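PDB 6M1T: glutathione S-transferase from Sphingobium chungbukense, which probably transfers glutathione to electrophilic compounds as a beta class detoxification enzyme. Local coordinates for residues A135-L140 with S173-L178; Y157-L162 with A180-I185. All coordinates share one frame; numbering follows the deposited sequence.

Contact 1: A135-L140 with S173-L178; sequences ALDKEL and SAYPNL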
ATOM      1  N   ALA A 135      -1.934  -2.386 -18.704  1.00 21.99           N
ATOM      2  CA  ALA A 135      -0.790  -3.166 -18.181  1.00 24.52           C
ATOM      3  C   ALA A 135      -1.290  -4.424 -17.470  1.00 23.90           C
ATOM      4  O   ALA A 135      -0.624  -5.480 -17.560  1.00 21.81           O
ATOM      5  CB  ALA A 135       0.060  -2.340 -17.255  1.00 25.66           C
ATOM      6  N   LEU A 136      -2.362  -4.300 -16.690  1.00 21.13           N
ATOM      7  CA  LEU A 136      -2.966  -5.472 -16.014  1.00 19.70           C
ATOM      8  C   LEU A 136      -3.463  -6.450 -17.091  1.00 19.51           C
ATOM      9  O   LEU A 136      -3.233  -7.666 -16.885  1.00 22.49           O
ATOM     10  CB  LEU A 136      -4.086  -4.999 -15.091  1.00 20.60           C
ATOM     11  CG  LEU A 136      -3.573  -4.315 -13.819  1.00 19.83           C
ATOM     12  CD1 LEU A 136      -4.684  -3.503 -13.173  1.00 21.19           C
ATOM     13  CD2 LEU A 136      -2.950  -5.321 -12.863  1.00 20.48           C
ATOM     14  N   ASP A 137      -4.117  -5.948 -18.144  1.00 20.93           N
ATOM     15  CA  ASP A 137      -4.604  -6.780 -19.273  1.00 25.60           C
ATOM     16  C   ASP A 137      -3.463  -7.646 -19.864  1.00 28.06           C
ATOM     17  O   ASP A 137      -3.678  -8.862 -19.986  1.00 27.41           O
ATOM     18  CB  ASP A 137      -5.319  -5.953 -20.342  1.00 27.87           C
ATOM     19  CG  ASP A 137      -6.103  -6.851 -21.278  1.00 30.23           C
ATOM     20  OD1 ASP A 137      -7.091  -7.455 -20.809  1.00 31.68           O
ATOM     21  OD2 ASP A 137      -5.705  -6.974 -22.438  1.00 33.91           O
ATOM     22  N   LYS A 138      -2.295  -7.082 -20.186  1.00 28.94           N
ATOM     23  CA  LYS A 138      -1.148  -7.828 -20.777  1.00 28.76           C
ATOM     24  C   LYS A 138      -0.507  -8.732 -19.718  1.00 32.51           C
ATOM     25  O   LYS A 138      -0.012  -9.844 -20.063  1.00 30.28           O
ATOM     26  CB  LYS A 138      -0.088  -6.879 -21.357  1.00 31.96           C
ATOM     27  CG  LYS A 138       0.886  -7.554 -22.318  1.00 32.96           C
ATOM     28  N   GLU A 139      -0.451  -8.284 -18.458  1.00 30.32           N
ATOM     29  CA  GLU A 139       0.145  -9.129 -17.391  1.00 31.00           C
ATOM     30  C   GLU A 139      -0.630 -10.447 -17.302  1.00 30.93           C
ATOM     31  O   GLU A 139       0.019 -11.487 -17.060  1.00 35.85           O
ATOM     32  CB  GLU A 139       0.143  -8.426 -16.033  1.00 33.30           C
ATOM     33  CG  GLU A 139       1.138  -9.027 -15.054  1.00 38.87           C
ATOM     34  CD  GLU A 139       1.092  -8.354 -13.693  1.00 41.31           C
ATOM     35  OE1 GLU A 139       0.786  -7.139 -13.659  1.00 39.61           O
ATOM     36  OE2 GLU A 139       1.341  -9.043 -12.684  1.00 41.88           O
ATOM     37  N   LEU A 140      -1.966 -10.381 -17.401  1.00 32.87           N
ATOM     38  CA  LEU A 140      -2.893 -11.523 -17.150  1.00 37.10           C
ATOM     39  C   LEU A 140      -3.214 -12.242 -18.472  1.00 38.75           C
ATOM     40  O   LEU A 140      -3.967 -13.227 -18.427  1.00 38.00           O
ATOM     41  CB  LEU A 140      -4.161 -11.036 -16.426  1.00 31.78           C
ATOM     42  CG  LEU A 140      -3.947 -10.765 -14.932  1.00 35.23           C
ATOM     43  CD1 LEU A 140      -5.093  -9.975 -14.326  1.00 37.44           C
ATOM     44  CD2 LEU A 140      -3.736 -12.072 -14.172  1.00 36.00           C
ATOM     45  N   SER A 173     -14.622  -3.707 -22.320  1.00 33.50           N
ATOM     46  CA  SER A 173     -14.403  -4.459 -23.598  1.00 34.53           C
ATOM     47  C   SER A 173     -12.952  -4.332 -24.100  1.00 32.59           C
ATOM     48  O   SER A 173     -12.410  -5.331 -24.643  1.00 34.17           O
ATOM     49  CB  SER A 173     -15.383  -4.039 -24.680  1.00 35.86           C
ATOM     50  OG  SER A 173     -16.607  -4.716 -24.492  1.00 40.45           O
ATOM     51  N   ALA A 174     -12.311  -3.175 -23.938  1.00 29.38           N
ATOM     52  CA  ALA A 174     -10.909  -2.967 -24.366  1.00 28.21           C
ATOM     53  C   ALA A 174      -9.937  -3.931 -23.669  1.00 27.29           C
ATOM     54  O   ALA A 174      -8.791  -4.012 -24.128  1.00 28.74           O
ATOM     55  CB  ALA A 174     -10.506  -1.529 -24.149  1.00 30.52           C
ATOM     56  N   TYR A 175     -10.322  -4.631 -22.593  1.00 26.61           N
ATOM     57  CA  TYR A 175      -9.374  -5.415 -21.749  1.00 26.19           C
ATOM     58  C   TYR A 175      -9.869  -6.853 -21.640  1.00 27.97           C
ATOM     59  O   TYR A 175     -10.285  -7.295 -20.573  1.00 24.60           O
ATOM     60  CB  TYR A 175      -9.187  -4.701 -20.399  1.00 28.43           C
ATOM     61  CG  TYR A 175      -8.989  -3.210 -20.542  1.00 26.75           C
ATOM     62  CD1 TYR A 175      -7.790  -2.703 -21.029  1.00 28.39           C
ATOM     63  CD2 TYR A 175     -10.005  -2.308 -20.262  1.00 24.20           C
ATOM     64  CE1 TYR A 175      -7.585  -1.340 -21.184  1.00 27.44           C
ATOM     65  CE2 TYR A 175      -9.824  -0.941 -20.441  1.00 25.18           C
ATOM     66  CZ  TYR A 175      -8.617  -0.458 -20.917  1.00 26.84           C
ATOM     67  OH  TYR A 175      -8.385   0.885 -21.082  1.00 30.71           O
ATOM     68  N   PRO A 176      -9.831  -7.664 -22.728  1.00 28.91           N
ATOM     69  CA  PRO A 176     -10.573  -8.921 -22.736  1.00 26.59           C
ATOM     70  C   PRO A 176      -9.918  -9.974 -21.838  1.00 22.99           C
ATOM     71  O   PRO A 176     -10.605 -10.851 -21.437  1.00 28.25           O
ATOM     72  CB  PRO A 176     -10.528  -9.322 -24.234  1.00 29.81           C
ATOM     73  CG  PRO A 176      -9.207  -8.786 -24.705  1.00 28.16           C
ATOM     74  CD  PRO A 176      -9.066  -7.455 -23.971  1.00 28.53           C
ATOM     75  N   ASN A 177      -8.625  -9.870 -21.536  1.00 22.99           N
ATOM     76  CA  ASN A 177      -7.951 -10.776 -20.575  1.00 25.01           C
ATOM     77  C   ASN A 177      -8.492 -10.459 -19.163  1.00 26.00           C
ATOM     78  O   ASN A 177      -8.722 -11.408 -18.409  1.00 20.96           O
ATOM     79  CB  ASN A 177      -6.422 -10.702 -20.653  1.00 28.38           C
ATOM     80  CG  ASN A 177      -5.939 -10.827 -22.087  1.00 36.29           C
ATOM     81  OD1 ASN A 177      -6.586 -11.514 -22.887  1.00 37.63           O
ATOM     82  ND2 ASN A 177      -4.842 -10.154 -22.419  1.00 31.74           N
ATOM     83  N   LEU A 178      -8.758  -9.189 -18.862  1.00 26.58           N
ATOM     84  CA  LEU A 178      -9.379  -8.788 -17.561  1.00 25.71           C
ATOM     85  C   LEU A 178     -10.803  -9.335 -17.508  1.00 26.49           C
ATOM     86  O   LEU A 178     -11.074 -10.026 -16.538  1.00 21.51           O
ATOM     87  CB  LEU A 178      -9.331  -7.268 -17.399  1.00 25.70           C
ATOM     88  CG  LEU A 178      -7.923  -6.678 -17.330  1.00 24.70           C
ATOM     89  CD1 LEU A 178      -7.986  -5.216 -16.974  1.00 24.92           C
ATOM     90  CD2 LEU A 178      -7.039  -7.402 -16.330  1.00 24.01           C
TER
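Asp137, near the end of helix 119-139, places its carboxylate against the first turn of helix 176-186. The contact lies in the all-helical C-terminal domain of the glutathione transferase fold. CG of Asp137 is anti to the backbone N (chi1 -165°), beside the carbonyl carbon. CB of Asp137 lies 4.0 Å from CG of Leu178 and meets the edge of the Tyr175 ring near the ring plane. CG of Asp137 comes 3.6 Å from CA of Tyr175, the residue at the N-cap position. At the tip the two oxygens have different roles. OD1 accepts from two backbone N-H groups. The bond from Leu178 N to OD1 of Asp137 is 3.1 Å long and runs nearly along the C-O axis. The bond from Asn177 N to OD1 of Asp137, 3.0 Å, is weak because its angle is poor. OD2 of Asp137 rests 3.7 Å from CD of Pro176. It also lies near ND2 of Asn177, but the angle is too poor for a bond; the carboxylate and amide planes are 2° apart. The start of the helix would probably favour the negative charge on this carboxylate. Asn177 returns the grip, since its amide bonds the backbone of Asp137. Below this polar layer, Leu178 packs on the side chains of Leu136 and Leu140, with CD2 of Leu178 3.8 Å from CD1 of Leu140. Leu133 and Leu162 also touch Leu178. In the returned bond, ND2 of Asn177 lies 3.0 Å from O of Asp137 and sits well above the carbonyl plane, with the N-H pointing at the oxygen at 164°.

Contact 2: Y157-L162 with A180-I185; sequences YLFVML and AYCGRI. With CYS (cysteine), chain D.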
ATOM      1  N   TYR A 157      -8.653  -9.030  -4.418  1.00 12.91           N
ATOM      2  CA  TYR A 157      -8.534  -7.552  -4.314  1.00 11.69           C
ATOM      3  C   TYR A 157      -8.618  -6.901  -5.702  1.00 10.89           C
ATOM      4  O   TYR A 157      -9.418  -5.973  -5.902  1.00 10.15           O
ATOM      5  CB  TYR A 157      -7.218  -7.280  -3.625  1.00 12.63           C
ATOM      6  CG  TYR A 157      -7.020  -5.906  -3.049  1.00 13.32           C
ATOM      7  CD1 TYR A 157      -8.067  -5.064  -2.705  1.00 15.07           C
ATOM      8  CD2 TYR A 157      -5.730  -5.524  -2.730  1.00 15.39           C
ATOM      9  CE1 TYR A 157      -7.817  -3.816  -2.133  1.00 17.00           C
ATOM     10  CE2 TYR A 157      -5.465  -4.309  -2.129  1.00 14.56           C
ATOM     11  CZ  TYR A 157      -6.507  -3.460  -1.818  1.00 17.27           C
ATOM     12  OH  TYR A 157      -6.194  -2.239  -1.270  1.00 17.62           O
ATOM     13  N   LEU A 158      -7.889  -7.456  -6.690  1.00 10.94           N
ATOM     14  CA  LEU A 158      -7.911  -6.930  -8.073  1.00 10.86           C
ATOM     15  C   LEU A 158      -9.326  -7.069  -8.610  1.00 10.87           C
ATOM     16  O   LEU A 158      -9.833  -6.085  -9.169  1.00 12.67           O
ATOM     17  CB  LEU A 158      -6.910  -7.661  -8.972  1.00 11.60           C
ATOM     18  CG  LEU A 158      -6.920  -7.263 -10.447  1.00 11.91           C
ATOM     19  CD1 LEU A 158      -6.715  -5.749 -10.626  1.00 12.88           C
ATOM     20  CD2 LEU A 158      -5.862  -8.069 -11.206  1.00 11.81           C
ATOM     21  N   PHE A 159      -9.919  -8.266  -8.454  1.00 11.00           N
ATOM     22  CA  PHE A 159     -11.295  -8.541  -8.955  1.00 12.16           C
ATOM     23  C   PHE A 159     -12.261  -7.459  -8.477  1.00 12.07           C
ATOM     24  O   PHE A 159     -13.006  -6.910  -9.256  1.00 10.58           O
ATOM     25  CB  PHE A 159     -11.778  -9.887  -8.436  1.00 13.10           C
ATOM     26  CG  PHE A 159     -13.211 -10.179  -8.745  1.00 15.57           C
ATOM     27  CD1 PHE A 159     -13.555 -10.644 -10.003  1.00 16.55           C
ATOM     28  CD2 PHE A 159     -14.186 -10.110  -7.754  1.00 17.27           C
ATOM     29  CE1 PHE A 159     -14.861 -10.999 -10.298  1.00 16.39           C
ATOM     30  CE2 PHE A 159     -15.495 -10.466  -8.052  1.00 18.13           C
ATOM     31  CZ  PHE A 159     -15.833 -10.877  -9.328  1.00 18.68           C
ATOM     32  N   VAL A 160     -12.190  -7.100  -7.185  1.00 11.91           N
ATOM     33  CA  VAL A 160     -13.115  -6.082  -6.617  1.00 11.20           C
ATOM     34  C   VAL A 160     -12.944  -4.744  -7.345  1.00 11.36           C
ATOM     35  O   VAL A 160     -13.943  -4.170  -7.786  1.00 12.55           O
ATOM     36  CB  VAL A 160     -12.989  -5.954  -5.091  1.00 12.15           C
ATOM     37  CG1 VAL A 160     -13.738  -4.729  -4.586  1.00 12.77           C
ATOM     38  CG2 VAL A 160     -13.466  -7.215  -4.421  1.00 12.27           C
ATOM     39  N   MET A 161     -11.729  -4.249  -7.497  1.00 11.60           N
ATOM     40  CA  MET A 161     -11.447  -2.971  -8.181  1.00 12.86           C
ATOM     41  C   MET A 161     -11.775  -3.040  -9.687  1.00 13.44           C
ATOM     42  O   MET A 161     -12.126  -2.018 -10.222  1.00 12.19           O
ATOM     43  CB  MET A 161      -9.979  -2.588  -7.942  1.00 13.81           C
ATOM     44  CG  MET A 161      -9.679  -2.420  -6.451  1.00 16.86           C
ATOM     45  SD  MET A 161      -8.015  -1.666  -6.238  1.00 21.51           S
ATOM     46  CE  MET A 161      -7.363  -2.646  -4.903  1.00 23.46           C
ATOM     47  N   LEU A 162     -11.717  -4.211 -10.337  1.00 16.47           N
ATOM     48  CA  LEU A 162     -12.106  -4.355 -11.780  1.00 17.28           C
ATOM     49  C   LEU A 162     -13.617  -4.226 -11.932  1.00 17.26           C
ATOM     50  O   LEU A 162     -14.075  -3.880 -13.022  1.00 19.29           O
ATOM     51  CB  LEU A 162     -11.572  -5.686 -12.321  1.00 17.55           C
ATOM     52  CG  LEU A 162     -10.059  -5.772 -12.444  1.00 17.00           C
ATOM     53  CD1 LEU A 162      -9.664  -7.119 -13.035  1.00 19.75           C
ATOM     54  CD2 LEU A 162      -9.486  -4.664 -13.267  1.00 18.00           C
ATOM     55  N   ALA A 180     -12.142 -12.032 -19.035  1.00 29.40           N
ATOM     56  CA  ALA A 180     -12.123 -13.499 -18.806  1.00 28.09           C
ATOM     57  C   ALA A 180     -11.746 -13.803 -17.350  1.00 25.78           C
ATOM     58  O   ALA A 180     -12.282 -14.755 -16.748  1.00 22.04           O
ATOM     59  CB  ALA A 180     -11.144 -14.136 -19.760  1.00 29.83           C
ATOM     60  N   TYR A 181     -10.751 -13.076 -16.842  1.00 23.04           N
ATOM     61  CA  TYR A 181     -10.229 -13.198 -15.460  1.00 22.39           C
ATOM     62  C   TYR A 181     -11.411 -12.995 -14.509  1.00 20.53           C
ATOM     63  O   TYR A 181     -11.563 -13.830 -13.611  1.00 19.63           O
ATOM     64  CB  TYR A 181      -9.075 -12.205 -15.273  1.00 20.43           C
ATOM     65  CG  TYR A 181      -8.491 -12.063 -13.897  1.00 20.39           C
ATOM     66  CD1 TYR A 181      -7.573 -12.978 -13.434  1.00 22.25           C
ATOM     67  CD2 TYR A 181      -8.828 -10.982 -13.088  1.00 20.91           C
ATOM     68  CE1 TYR A 181      -6.995 -12.848 -12.189  1.00 22.94           C
ATOM     69  CE2 TYR A 181      -8.234 -10.814 -11.851  1.00 19.21           C
ATOM     70  CZ  TYR A 181      -7.334 -11.753 -11.399  1.00 20.97           C
ATOM     71  OH  TYR A 181      -6.720 -11.628 -10.200  1.00 20.47           O
ATOM     72  N   CYS A 182     -12.226 -11.974 -14.748  1.00 21.31           N
ATOM     73  CA  CYS A 182     -13.359 -11.593 -13.853  1.00 23.11           C
ATOM     74  C   CYS A 182     -14.452 -12.651 -14.025  1.00 24.86           C
ATOM     75  O   CYS A 182     -14.956 -13.188 -13.022  1.00 23.26           O
ATOM     76  CB  CYS A 182     -13.950 -10.233 -14.198  1.00 23.52           C
ATOM     77  SG  CYS A 182     -12.926  -8.840 -13.639  1.00 25.91           S
ATOM     78  N   GLY A 183     -14.720 -12.994 -15.284  1.00 24.24           N
ATOM     79  CA  GLY A 183     -15.500 -14.190 -15.665  1.00 23.58           C
ATOM     80  C   GLY A 183     -15.219 -15.414 -14.824  1.00 24.21           C
ATOM     81  O   GLY A 183     -16.181 -15.937 -14.236  1.00 28.07           O
ATOM     82  N   ARG A 184     -13.975 -15.892 -14.788  1.00 25.34           N
ATOM     83  CA  ARG A 184     -13.596 -17.104 -14.021  1.00 28.06           C
ATOM     84  C   ARG A 184     -13.834 -16.842 -12.532  1.00 27.44           C
ATOM     85  O   ARG A 184     -14.403 -17.697 -11.848  1.00 25.65           O
ATOM     86  CB  ARG A 184     -12.144 -17.502 -14.294  1.00 30.75           C
ATOM     87  CG  ARG A 184     -11.892 -17.917 -15.740  1.00 37.92           C
ATOM     88  CD  ARG A 184     -10.507 -18.476 -16.000  1.00 40.81           C
ATOM     89  NE  ARG A 184      -9.397 -17.676 -15.484  1.00 43.01           N
ATOM     90  CZ  ARG A 184      -8.796 -16.671 -16.124  1.00 43.60           C
ATOM     91  NH1 ARG A 184      -9.211 -16.282 -17.315  1.00 41.03           N
ATOM     92  NH2 ARG A 184      -7.784 -16.042 -15.555  1.00 44.96           N
ATOM     93  N   ILE A 185     -13.402 -15.692 -12.015  1.00 23.32           N
ATOM     94  CA  ILE A 185     -13.457 -15.490 -10.542  1.00 19.95           C
ATOM     95  C   ILE A 185     -14.918 -15.416 -10.079  1.00 16.77           C
ATOM     96  O   ILE A 185     -15.230 -15.973  -9.051  1.00 17.77           O
ATOM     97  CB  ILE A 185     -12.600 -14.279 -10.129  1.00 18.89           C
ATOM     98  CG1 ILE A 185     -11.124 -14.635 -10.330  1.00 19.82           C
ATOM     99  CG2 ILE A 185     -12.927 -13.856  -8.698  1.00 17.61           C
ATOM    100  CD1 ILE A 185     -10.164 -13.463 -10.240  1.00 21.87           C
TER
HETATM  101  N   CYS D 302     -17.299  -6.589 -15.675  1.00 48.78           N
HETATM  102  CA  CYS D 302     -15.986  -7.209 -16.032  1.00 46.41           C
HETATM  103  C   CYS D 302     -16.175  -8.706 -16.320  1.00 45.24           C
HETATM  104  O   CYS D 302     -16.929  -9.357 -15.552  1.00 50.36           O
HETATM  105  CB  CYS D 302     -14.971  -6.961 -14.920  1.00 39.19           C
HETATM  106  SG  CYS D 302     -13.295  -7.585 -15.249  1.00 38.65           S
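Phe159 holds CG anti to its backbone N (chi1 173°), and Ile185 holds CG2 anti to its own. The two groups meet where helix 153-162 packs on helix 176-186 in the helical C-terminal domain of the glutathione transferase fold. The short helical segments pass 10.4 Å apart, with 113° between their directions. CG2 of Ile185 makes a CH-pi contact over one face of the Phe159 ring, offset toward the rim. The CG2 methyl of Ile185 stands 3.7 Å from the centroid of the Phe159 ring, 18° off its normal. The nearest ring atom is CD1 of Phe159, 3.5 Å from CG2 of Ile185. At the ring edge, CE1 of Phe159 comes 3.5 Å from O of Cys182. The sulfur of Cys182 approaches the same ring obliquely. An alanine in place of Phe159 would probably leave the CG2 methyl of Ile185 without its aromatic face and open a gap beside Cys182. Tyr181 carries the other flank. CD2 of Leu158 lies 3.7 Å from CE2 of Tyr181 and meets the ring obliquely. CD1 of Leu162 comes up at the ring edge. The hydroxyl of Tyr181 is hydrogen-bonded to Asp155, which gives this buried oxygen a polar partner. Val191 of helix 189-198 touches both Phe159 and Ile185. Cys182 carries a bound cysteine as a mixed disulfide. CB and CD1 of Leu162 both press on the sulfur of Cys182, and CB of Leu162 is 3.7 Å from SG of Cys182. The backbone of Leu162 also borders the bound cysteine. The disulfide itself joins SG of Cys182 to SG of the cysteine at 2.1 Å.

In the fold
Contacts 1 and 2 share helix 176-186, and their centres lie 11 Å apart. Contact 1 fixes the start of that helix to helix 119-139; contact 2 packs its next turns on helix 153-162. Leucines join the two. CD1 of Leu140 lies 3.7 Å from CD2 of Leu158, and CD1 of Leu178 lies 4.0 Å from CD2 of Leu162. Leu178 from contact 1 and Leu162 and Cys182 from contact 2 belong to the pocket of the disulfide-linked cysteine. Tyr157 of segment 157-162, though it does not touch 180-185, touches the bound glutathione. The Leu158 side chain stays about 13 Å from the bound glutathione.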